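Local coordinates for protein glucokinase (Thermus thermophilus, PDB 3VOV) that catalyses the phosphorylation of hexoses such as glucose, as a zinc-binding hexokinase of the ROK family, at residues 111-114 and 115-119; 200-203 and 204-208; 222-225 and 226-229; 253-256 and 257-261. All coordinates share one frame; numbering follows the deposited sequence. Where two conformers were deposited one is given.

Contact 1 of 4, residues 111-114 and 115-119; sequences AALA and EHHLG
Leu113 and His117 meet one turn apart on helix 107-118. Their van der Waals contact brings Leu113 CD1 in the plane of the imidazole, at its edge, 3.5 Å from His117 CD2. With CG opposite the carbonyl carbon (chi1 -69°), the His117 ring is swung back along the helix towards this leucine. His116 CD2 lies over the centre of one face of the same ring, 3.7 Å above its plane.

The backbone supplies four i to i+4 hydrogen bonds. Glu115 N gives the straightest, to Ala111 O at 2.9 Å (173°), and Leu118 N reaches Ala114 O at 2.8 Å. Small Ala111 and Ala112 let the helix lie close to Tyr129, and Ala112 also to Val141.

The polar ends turn elsewhere. The Glu115 carboxylate is buried but satisfied by backbone amides: OE1 by those of Ala120 and Arg279, OE2 by that of Leu280. His116 ND1 pairs with Ser127, and His117 NE2 with Gly144 O. Gly119 suits its place because a CB there would collide with the Glu115 carboxylate.

Laid against strands 127-132 and 136-142 on one side and helix 284-299 on another, this is the alpha-helix-on-sheet packing of the actin-like ATPase fold to which ROK kinases belong.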
loop_
_atom_site.group_PDB
_atom_site.type_symbol
_atom_site.label_atom_id
_atom_site.label_comp_id
_atom_site.label_asym_id
_atom_site.label_seq_id
_atom_site.Cartn_x
_atom_site.Cartn_y
_atom_site.Cartn_z
ATOM N N ALA B 111 -24.502 18.866 8.707
ATOM C CA ALA B 111 -24.132 18.364 10.019
ATOM C C ALA B 111 -22.831 19.002 10.493
ATOM O O ALA B 111 -22.704 19.373 11.663
ATOM C CB ALA B 111 -24.057 16.793 10.065
ATOM N N ALA B 112 -21.855 19.146 9.594
ATOM C CA ALA B 112 -20.591 19.772 9.972
ATOM C C ALA B 112 -20.789 21.232 10.480
ATOM O O ALA B 112 -20.191 21.643 11.491
ATOM C CB ALA B 112 -19.609 19.769 8.749
ATOM N N LEU B 113 -21.585 22.025 9.753
ATOM C CA LEU B 113 -21.916 23.410 10.170
ATOM C C LEU B 113 -22.572 23.444 11.556
ATOM O O LEU B 113 -22.247 24.271 12.397
ATOM C CB LEU B 113 -22.823 24.084 9.105
ATOM C CG LEU B 113 -23.164 25.580 9.124
ATOM C CD1 LEU B 113 -21.872 26.425 9.041
ATOM C CD2 LEU B 113 -24.168 25.966 7.988
ATOM N N ALA B 114 -23.488 22.509 11.794
ATOM C CA ALA B 114 -24.200 22.428 13.009
ATOM C C ALA B 114 -23.253 22.066 14.157
ATOM O O ALA B 114 -23.249 22.730 15.182
ATOM C CB ALA B 114 -25.385 21.416 12.892
ATOM N N GLU B 115 -22.435 21.042 13.987
ATOM C CA GLU B 115 -21.461 20.703 15.048
ATOM C C GLU B 115 -20.497 21.844 15.312
ATOM O O GLU B 115 -20.042 22.059 16.460
ATOM C CB GLU B 115 -20.687 19.418 14.709
ATOM C CG GLU B 115 -21.569 18.188 14.707
ATOM C CD GLU B 115 -21.945 17.683 16.076
ATOM O OE1 GLU B 115 -21.301 18.075 17.093
ATOM O OE2 GLU B 115 -22.886 16.833 16.112
ATOM N N HIS B 116 -20.181 22.589 14.274
ATOM C CA HIS B 116 -19.316 23.756 14.440
ATOM C C HIS B 116 -19.888 24.879 15.307
ATOM O O HIS B 116 -19.210 25.371 16.192
ATOM C CB HIS B 116 -18.969 24.334 13.081
ATOM C CG HIS B 116 -18.010 25.471 13.145
ATOM N ND1 HIS B 116 -16.644 25.291 13.088
ATOM C CD2 HIS B 116 -18.217 26.812 13.228
ATOM C CE1 HIS B 116 -16.047 26.480 13.158
ATOM N NE2 HIS B 116 -16.979 27.418 13.224
ATOM N N HIS B 117 -21.107 25.307 14.981
ATOM C CA HIS B 117 -21.795 26.375 15.669
ATOM C C HIS B 117 -22.491 25.992 16.951
ATOM O O HIS B 117 -22.532 26.787 17.865
ATOM C CB HIS B 117 -22.784 27.059 14.719
ATOM C CG HIS B 117 -22.106 27.836 13.639
ATOM N ND1 HIS B 117 -21.521 29.062 13.861
ATOM C CD2 HIS B 117 -21.853 27.526 12.346
ATOM C CE1 HIS B 117 -20.958 29.490 12.742
ATOM N NE2 HIS B 117 -21.146 28.570 11.804
ATOM N N LEU B 118 -23.034 24.796 17.031
ATOM C CA LEU B 118 -23.902 24.367 18.149
ATOM C C LEU B 118 -23.418 23.110 18.903
ATOM O O LEU B 118 -23.992 22.734 19.901
ATOM C CB LEU B 118 -25.300 24.039 17.564
ATOM C CG LEU B 118 -26.349 25.148 17.270
ATOM C CD1 LEU B 118 -25.861 26.583 17.187
ATOM C CD2 LEU B 118 -27.329 24.839 16.085
ATOM N N GLY B 119 -22.400 22.417 18.392
ATOM C CA GLY B 119 -22.070 21.086 18.892
ATOM C C GLY B 119 -20.613 20.964 19.300
ATOM O O GLY B 119 -20.042 21.889 19.890
#

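Contact 2 of 4, residues 200-203 and 204-208; sequences TREL and FRLFQ
Glu202 and Arg205, three residues apart on helix 200-208, lie side by side and point the same way from the exposed side of the helix. The arginine grips the carboxylate side-on, one nitrogen to each oxygen: NE to Glu202 OE1 at 2.8 Å and Arg205 NH2 to Glu202 OE2 at 2.9 Å. The fit is not flat, the two planes being 50° apart. OE1 lies in the guanidinium plane, yet is itself met from above the carboxylate plane; OE2 is met on its syn side but also well out of the carboxylate plane (31°). A bend at chi3 (89°) turns the Arg205 chain back so that NE can face the acid. Leu206 crosses the Glu202 chain at a slant and sets its CG 3.9 Å above one face of the Arg205 guanidinium, displaced toward the rim. Glu202 OE2 also pairs with Arg196, so that two arginines probably help to keep it ionised. A glutamine here would probably leave Arg205 and Arg196 without the negative charge they share.

Phe204 turns another way, with Thr200 O over one face of its ring, 3.3 Å from Phe204 CG. Leu203, the buried residue, packs on Leu186 and Ala190 of helix 183-194 and on Leu217 and Val218 of helix 212-236, while Phe204 and Phe207 rest on Pro252. The short helix thus leans on two longer ones, its charged pair facing outward.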
loop_
_atom_site.group_PDB
_atom_site.type_symbol
_atom_site.label_atom_id
_atom_site.label_comp_id
_atom_site.label_asym_id
_atom_site.label_seq_id
_atom_site.Cartn_x
_atom_site.Cartn_y
_atom_site.Cartn_z
ATOM N N THR B 200 -23.290 -4.816 10.009
ATOM C CA THR B 200 -22.473 -4.168 11.039
ATOM C C THR B 200 -22.889 -4.575 12.461
ATOM O O THR B 200 -22.026 -4.694 13.342
ATOM C CB THR B 200 -22.530 -2.639 10.965
ATOM O OG1 THR B 200 -23.889 -2.231 11.100
ATOM C CG2 THR B 200 -21.969 -2.124 9.625
ATOM N N ARG B 201 -24.202 -4.756 12.704
ATOM C CA ARG B 201 -24.633 -5.344 13.994
ATOM C C ARG B 201 -23.984 -6.692 14.308
ATOM O O ARG B 201 -23.447 -6.846 15.378
ATOM C CB ARG B 201 -26.155 -5.451 14.132
ATOM C CG ARG B 201 -26.760 -4.172 14.650
ATOM C CD ARG B 201 -27.902 -3.657 13.782
ATOM N NE ARG B 201 -29.134 -4.426 13.955
ATOM C CZ ARG B 201 -29.841 -4.998 12.972
ATOM N NH1 ARG B 201 -29.470 -4.926 11.687
ATOM N NH2 ARG B 201 -30.942 -5.654 13.292
ATOM N N GLU B 202 -24.058 -7.649 13.378
ATOM C CA GLU B 202 -23.468 -8.980 13.558
ATOM C C GLU B 202 -21.929 -8.829 13.654
ATOM O O GLU B 202 -21.294 -9.419 14.545
ATOM C CB GLU B 202 -23.952 -9.915 12.425
ATOM C CG GLU B 202 -23.225 -11.272 12.164
ATOM C CD GLU B 202 -23.485 -12.356 13.191
ATOM O OE1 GLU B 202 -24.217 -12.141 14.196
ATOM O OE2 GLU B 202 -22.937 -13.463 13.004
ATOM N N LEU B 203 -21.337 -7.999 12.794
ATOM C CA LEU B 203 -19.887 -7.741 12.859
ATOM C C LEU B 203 -19.454 -7.238 14.243
ATOM O O LEU B 203 -18.482 -7.744 14.813
ATOM C CB LEU B 203 -19.412 -6.771 11.747
ATOM C CG LEU B 203 -17.914 -6.389 11.772
ATOM C CD1 LEU B 203 -16.998 -7.621 11.567
ATOM C CD2 LEU B 203 -17.599 -5.251 10.748
ATOM N N PHE B 204 -20.176 -6.269 14.807
ATOM C CA PHE B 204 -19.780 -5.729 16.108
ATOM C C PHE B 204 -20.018 -6.737 17.284
ATOM O O PHE B 204 -19.295 -6.728 18.276
ATOM C CB PHE B 204 -20.464 -4.383 16.399
ATOM C CG PHE B 204 -20.032 -3.235 15.494
ATOM C CD1 PHE B 204 -20.847 -2.111 15.360
ATOM C CD2 PHE B 204 -18.797 -3.249 14.809
ATOM C CE1 PHE B 204 -20.470 -1.032 14.525
ATOM C CE2 PHE B 204 -18.418 -2.182 13.981
ATOM C CZ PHE B 204 -19.255 -1.062 13.848
ATOM N N ARG B 205 -21.029 -7.593 17.166
ATOM C CA ARG B 205 -21.240 -8.678 18.150
ATOM C C ARG B 205 -20.047 -9.641 18.107
ATOM O O ARG B 205 -19.457 -9.958 19.139
ATOM C CB ARG B 205 -22.553 -9.435 17.835
ATOM C CG ARG B 205 -22.674 -10.832 18.507
ATOM C CD ARG B 205 -23.885 -11.665 18.043
ATOM N NE ARG B 205 -23.578 -12.498 16.874
ATOM C CZ ARG B 205 -22.734 -13.533 16.859
ATOM N NH1 ARG B 205 -22.054 -13.895 17.950
ATOM N NH2 ARG B 205 -22.564 -14.217 15.729
ATOM N N LEU B 206 -19.680 -10.077 16.900
ATOM C CA LEU B 206 -18.507 -10.919 16.706
ATOM C C LEU B 206 -17.233 -10.299 17.288
ATOM O O LEU B 206 -16.428 -10.984 17.945
ATOM C CB LEU B 206 -18.330 -11.240 15.222
ATOM C CG LEU B 206 -19.280 -12.269 14.594
ATOM C CD1 LEU B 206 -19.246 -12.153 13.099
ATOM C CD2 LEU B 206 -18.923 -13.706 15.081
ATOM N N PHE B 207 -17.065 -8.999 17.054
ATOM C CA PHE B 207 -15.953 -8.239 17.617
ATOM C C PHE B 207 -15.946 -8.291 19.161
ATOM O O PHE B 207 -14.922 -8.648 19.809
ATOM C CB PHE B 207 -15.992 -6.781 17.117
ATOM C CG PHE B 207 -14.858 -5.919 17.650
ATOM C CD1 PHE B 207 -13.699 -5.739 16.909
ATOM C CD2 PHE B 207 -14.952 -5.300 18.884
ATOM C CE1 PHE B 207 -12.665 -4.934 17.364
ATOM C CE2 PHE B 207 -13.906 -4.508 19.369
ATOM C CZ PHE B 207 -12.743 -4.333 18.590
ATOM N N GLN B 208 -17.082 -7.925 19.751
ATOM C CA GLN B 208 -17.212 -7.935 21.207
ATOM C C GLN B 208 -17.026 -9.358 21.801
ATOM O O GLN B 208 -16.464 -9.504 22.874
ATOM C CB GLN B 208 -18.531 -7.272 21.653
ATOM C CG GLN B 208 -18.573 -5.755 21.439
ATOM C CD GLN B 208 -17.778 -4.895 22.463
ATOM O OE1 GLN B 208 -16.539 -5.029 22.625
ATOM N NE2 GLN B 208 -18.481 -3.936 23.084
#

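Contact 3 of 4, residues 222-225 and 226-229; sequences ARYV and GIGL
Gly226 N donates to Ala222 O at 3.1 Å, the first of four successive i to i+4 bonds that run through this part of helix 212-236, a long alpha-helix of the ROK kinase fold, largely buried along this part. Ile227 N to Arg223 O and Gly228 N to Tyr224 O follow, and Leu229 N to Val225 O closes the set with an N-H...O angle of 166°. The phi and psi values stay regularly helical even at the two glycines, which add no side chain at their positions.

Between the side chains the closest approach is that of Val225 and Leu229, which lie side by side and point the same way. Val225 CG1 stands opposite the backbone N (chi1 174°), which carries it forward along the helix to 3.9 Å from Leu229 CD1. Both branched side chains suit the core: Val225 also packs on Leu177 and Ala181 of helix 177-181, and both reach Leu130 of strand 127-132.

On another side, Tyr224 and Ile227 touch loosely and both meet other subunits. The Tyr224 hydroxyl is hydrogen-bonded to Gly165 O of the third subunit, while Ile227 packs on Thr161 of the second, so this stretch of helix takes part in holding the tetramer together. Within the chain, Tyr224 CD1 is 4.5 Å from Ile227 CD1. Closer still is the isoleucine to the backbone, with Ile227 CG1 3.2 Å from Arg223 O.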
loop_
_atom_site.group_PDB
_atom_site.type_symbol
_atom_site.label_atom_id
_atom_site.label_comp_id
_atom_site.label_asym_id
_atom_site.label_seq_id
_atom_site.Cartn_x
_atom_site.Cartn_y
_atom_site.Cartn_z
ATOM N N ALA B 222 -10.985 1.114 11.623
ATOM C CA ALA B 222 -10.745 2.198 12.606
ATOM C C ALA B 222 -9.431 2.964 12.368
ATOM O O ALA B 222 -9.410 4.204 12.399
ATOM C CB ALA B 222 -10.809 1.638 14.094
ATOM N N ARG B 223 -8.334 2.253 12.135
ATOM C CA ARG B 223 -7.071 2.937 11.845
ATOM C C ARG B 223 -7.108 3.793 10.553
ATOM O O ARG B 223 -6.452 4.830 10.500
ATOM C CB ARG B 223 -5.908 1.924 11.741
ATOM C CG ARG B 223 -5.612 1.142 13.091
ATOM C CD ARG B 223 -4.246 0.450 13.015
ATOM N NE ARG B 223 -4.275 -0.591 12.006
ATOM C CZ ARG B 223 -4.783 -1.808 12.196
ATOM N NH1 ARG B 223 -5.255 -2.169 13.392
ATOM N NH2 ARG B 223 -4.779 -2.666 11.194
ATOM N N TYR B 224 -7.784 3.319 9.497
ATOM C CA TYR B 224 -7.857 4.110 8.254
ATOM C C TYR B 224 -8.590 5.416 8.496
ATOM O O TYR B 224 -8.239 6.449 7.920
ATOM C CB TYR B 224 -8.523 3.338 7.116
ATOM C CG TYR B 224 -7.548 2.409 6.376
ATOM C CD1 TYR B 224 -6.389 2.918 5.773
ATOM C CD2 TYR B 224 -7.815 1.059 6.261
ATOM C CE1 TYR B 224 -5.495 2.052 5.049
ATOM C CE2 TYR B 224 -6.948 0.181 5.581
ATOM C CZ TYR B 224 -5.794 0.680 5.015
ATOM O OH TYR B 224 -4.999 -0.179 4.356
ATOM N N VAL B 225 -9.592 5.385 9.375
ATOM C CA VAL B 225 -10.299 6.633 9.720
ATOM C C VAL B 225 -9.318 7.567 10.439
ATOM O O VAL B 225 -9.238 8.730 10.083
ATOM C CB VAL B 225 -11.556 6.390 10.561
ATOM C CG1 VAL B 225 -12.153 7.753 11.001
ATOM C CG2 VAL B 225 -12.608 5.570 9.730
ATOM N N GLY B 226 -8.556 7.044 11.411
ATOM C CA GLY B 226 -7.547 7.825 12.103
ATOM C C GLY B 226 -6.512 8.406 11.162
ATOM O O GLY B 226 -6.101 9.587 11.269
ATOM N N ILE B 227 -6.055 7.579 10.225
ATOM C CA ILE B 227 -5.059 8.038 9.279
ATOM C C ILE B 227 -5.639 9.110 8.360
ATOM O O ILE B 227 -4.943 10.102 8.029
ATOM C CB ILE B 227 -4.497 6.856 8.410
ATOM C CG1 ILE B 227 -3.690 5.896 9.291
ATOM C CG2 ILE B 227 -3.599 7.403 7.243
ATOM C CD1 ILE B 227 -3.308 4.560 8.538
ATOM N N GLY B 228 -6.872 8.898 7.888
ATOM C CA GLY B 228 -7.465 9.851 6.929
ATOM C C GLY B 228 -7.700 11.210 7.586
ATOM O O GLY B 228 -7.422 12.242 7.004
ATOM N N LEU B 229 -8.147 11.203 8.830
ATOM C CA LEU B 229 -8.348 12.449 9.594
ATOM C C LEU B 229 -7.009 13.147 9.888
ATOM O O LEU B 229 -6.890 14.354 9.722
ATOM C CB LEU B 229 -9.108 12.148 10.881
ATOM C CG LEU B 229 -10.599 11.731 10.730
ATOM C CD1 LEU B 229 -11.140 11.307 12.097
ATOM C CD2 LEU B 229 -11.451 12.898 10.119
#

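Contact 4 of 4, residues 253-256 and 257-261; sequences EGYW and EALLE
Tyr255 and Trp256 both carry CG opposite the backbone N (chi1 170° and -153°), and each aromatic ring comes within touch of a leucine one turn on, Leu259 and Leu260. These are i to i+4 pairs on helix 253-265, an amphipathic alpha-helix of the ROK fold. Leu259 CD1 approaches the phenol ring obliquely, 3.7 Å from Tyr255 CE2. Leu260 CD1 comes instead at the edge of the indole, near its plane, 3.7 Å from Trp256 CD1. Large flat rings suit this inner side, where Trp256 also meets Leu243 of strand 240-244 and Leu249, and makes a cation-pi contact with Arg277. Replacing Trp256 by an alanine would probably open a gap beside Leu260 and deprive Arg277 of its aromatic partner.

Backbone bonds, such as Leu260 N to Trp256 O at 3.0 Å, hold the turns in place. On the outer side are the exposed acids Glu253 and Glu257, whose chains cross at about a right angle; the charged ends stay apart, with Glu253 OE2 5.4 Å from Glu257 OE2. The Glu257 chain lies closer to the backbone of the first turn, its CG 3.1 Å from Glu253 O and its OE1 3.6 Å from Gly254 CA.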
loop_
_atom_site.group_PDB
_atom_site.type_symbol
_atom_site.label_atom_id
_atom_site.label_comp_id
_atom_site.label_asym_id
_atom_site.label_seq_id
_atom_site.Cartn_x
_atom_site.Cartn_y
_atom_site.Cartn_z
ATOM N N GLU B 253 -15.950 -0.099 21.907
ATOM C CA GLU B 253 -14.935 0.837 22.418
ATOM C C GLU B 253 -13.502 0.618 21.894
ATOM O O GLU B 253 -12.717 1.595 21.771
ATOM C CB GLU B 253 -14.910 0.858 23.941
ATOM C CG GLU B 253 -14.426 2.218 24.469
ATOM C CD GLU B 253 -15.339 3.377 24.062
ATOM O OE1 GLU B 253 -16.600 3.214 24.140
ATOM O OE2 GLU B 253 -14.793 4.462 23.694
ATOM N N GLY B 254 -13.151 -0.632 21.616
ATOM C CA GLY B 254 -11.883 -0.923 20.926
ATOM C C GLY B 254 -11.753 -0.177 19.599
ATOM O O GLY B 254 -10.630 0.121 19.153
ATOM N N TYR B 255 -12.892 0.141 18.959
ATOM C CA TYR B 255 -12.853 0.814 17.644
ATOM C C TYR B 255 -12.354 2.228 17.845
ATOM O O TYR B 255 -11.429 2.665 17.211
ATOM C CB TYR B 255 -14.239 0.813 16.982
ATOM C CG TYR B 255 -14.378 1.684 15.729
ATOM C CD1 TYR B 255 -14.141 1.145 14.444
ATOM C CD2 TYR B 255 -14.823 3.012 15.816
ATOM C CE1 TYR B 255 -14.307 1.933 13.305
ATOM C CE2 TYR B 255 -14.980 3.809 14.659
ATOM C CZ TYR B 255 -14.736 3.250 13.419
ATOM O OH TYR B 255 -14.863 4.040 12.305
ATOM N N TRP B 256 -12.953 2.919 18.798
ATOM C CA TRP B 256 -12.597 4.294 19.086
ATOM C C TRP B 256 -11.154 4.413 19.564
ATOM O O TRP B 256 -10.415 5.313 19.119
ATOM C CB TRP B 256 -13.592 4.914 20.066
ATOM C CG TRP B 256 -13.660 6.385 19.891
ATOM C CD1 TRP B 256 -12.793 7.321 20.425
ATOM C CD2 TRP B 256 -14.589 7.124 19.067
ATOM N NE1 TRP B 256 -13.158 8.587 20.006
ATOM C CE2 TRP B 256 -14.238 8.492 19.163
ATOM C CE3 TRP B 256 -15.712 6.768 18.301
ATOM C CZ2 TRP B 256 -14.953 9.497 18.504
ATOM C CZ3 TRP B 256 -16.430 7.783 17.653
ATOM C CH2 TRP B 256 -16.041 9.113 17.755
ATOM N N GLU B 257 -10.711 3.468 20.400
ATOM C CA GLU B 257 -9.327 3.488 20.875
ATOM C C GLU B 257 -8.309 3.340 19.728
ATOM O O GLU B 257 -7.306 4.060 19.677
ATOM C CB GLU B 257 -9.078 2.389 21.938
ATOM C CG GLU B 257 -10.050 2.475 23.144
ATOM C CD GLU B 257 -10.101 1.195 24.054
ATOM O OE1 GLU B 257 -9.706 0.061 23.648
ATOM O OE2 GLU B 257 -10.585 1.352 25.206
ATOM N N ALA B 258 -8.567 2.389 18.827
ATOM C CA ALA B 258 -7.670 2.099 17.718
ATOM C C ALA B 258 -7.657 3.276 16.765
ATOM O O ALA B 258 -6.637 3.630 16.255
ATOM C CB ALA B 258 -8.092 0.834 17.008
ATOM N N LEU B 259 -8.799 3.906 16.553
ATOM C CA LEU B 259 -8.879 5.053 15.677
ATOM C C LEU B 259 -8.055 6.224 16.232
ATOM O O LEU B 259 -7.294 6.865 15.529
ATOM C CB LEU B 259 -10.341 5.457 15.576
ATOM C CG LEU B 259 -10.743 6.525 14.599
ATOM C CD1 LEU B 259 -12.254 6.262 14.289
ATOM C CD2 LEU B 259 -10.538 7.906 15.216
ATOM N N LEU B 260 -8.271 6.536 17.492
ATOM C CA LEU B 260 -7.545 7.605 18.152
ATOM C C LEU B 260 -6.044 7.364 18.175
ATOM O O LEU B 260 -5.267 8.293 18.009
ATOM C CB LEU B 260 -8.018 7.683 19.590
ATOM C CG LEU B 260 -9.182 8.576 19.880
ATOM C CD1 LEU B 260 -9.419 8.472 21.409
ATOM C CD2 LEU B 260 -8.697 9.995 19.486
ATOM N N GLU B 261 -5.646 6.111 18.401
ATOM C CA GLU B 261 -4.222 5.778 18.392
ATOM C C GLU B 261 -3.613 5.996 16.987
ATOM O O GLU B 261 -2.515 6.566 16.872
ATOM C CB GLU B 261 -3.984 4.358 18.928
ATOM C CG GLU B 261 -2.504 3.877 18.920
ATOM C CD GLU B 261 -1.540 4.712 19.782
ATOM O OE1 GLU B 261 -0.308 4.537 19.592
ATOM O OE2 GLU B 261 -1.988 5.534 20.624
#

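In the fold
Contacts 2, 3 and 4 form one connected group of helices, whereas contact 1 stands apart, its nearest atoms about 10 Å from contact 4 and about 11 Å from contact 3. Contacts 3 and 4 are the closest pair, with centres 10 Å apart: helices 212-236 and 253-265 pack together where Val225 CG1 lies 3.6 Å from Leu259 CD1 and Val225 CG2 3.7 Å from Tyr255 OH. Contact 2 joins more lightly, Phe207 CZ resting 4.2 Å from Gly254 CA. Contact 1 is related through strand 127-132, which it meets at Tyr129 while contact 3 meets Leu128 and Leu130. The Ile227 side chain of contact 3 is about 12 Å from a bound zinc ion; contacts 1, 2 and 4 lie away from the metal site.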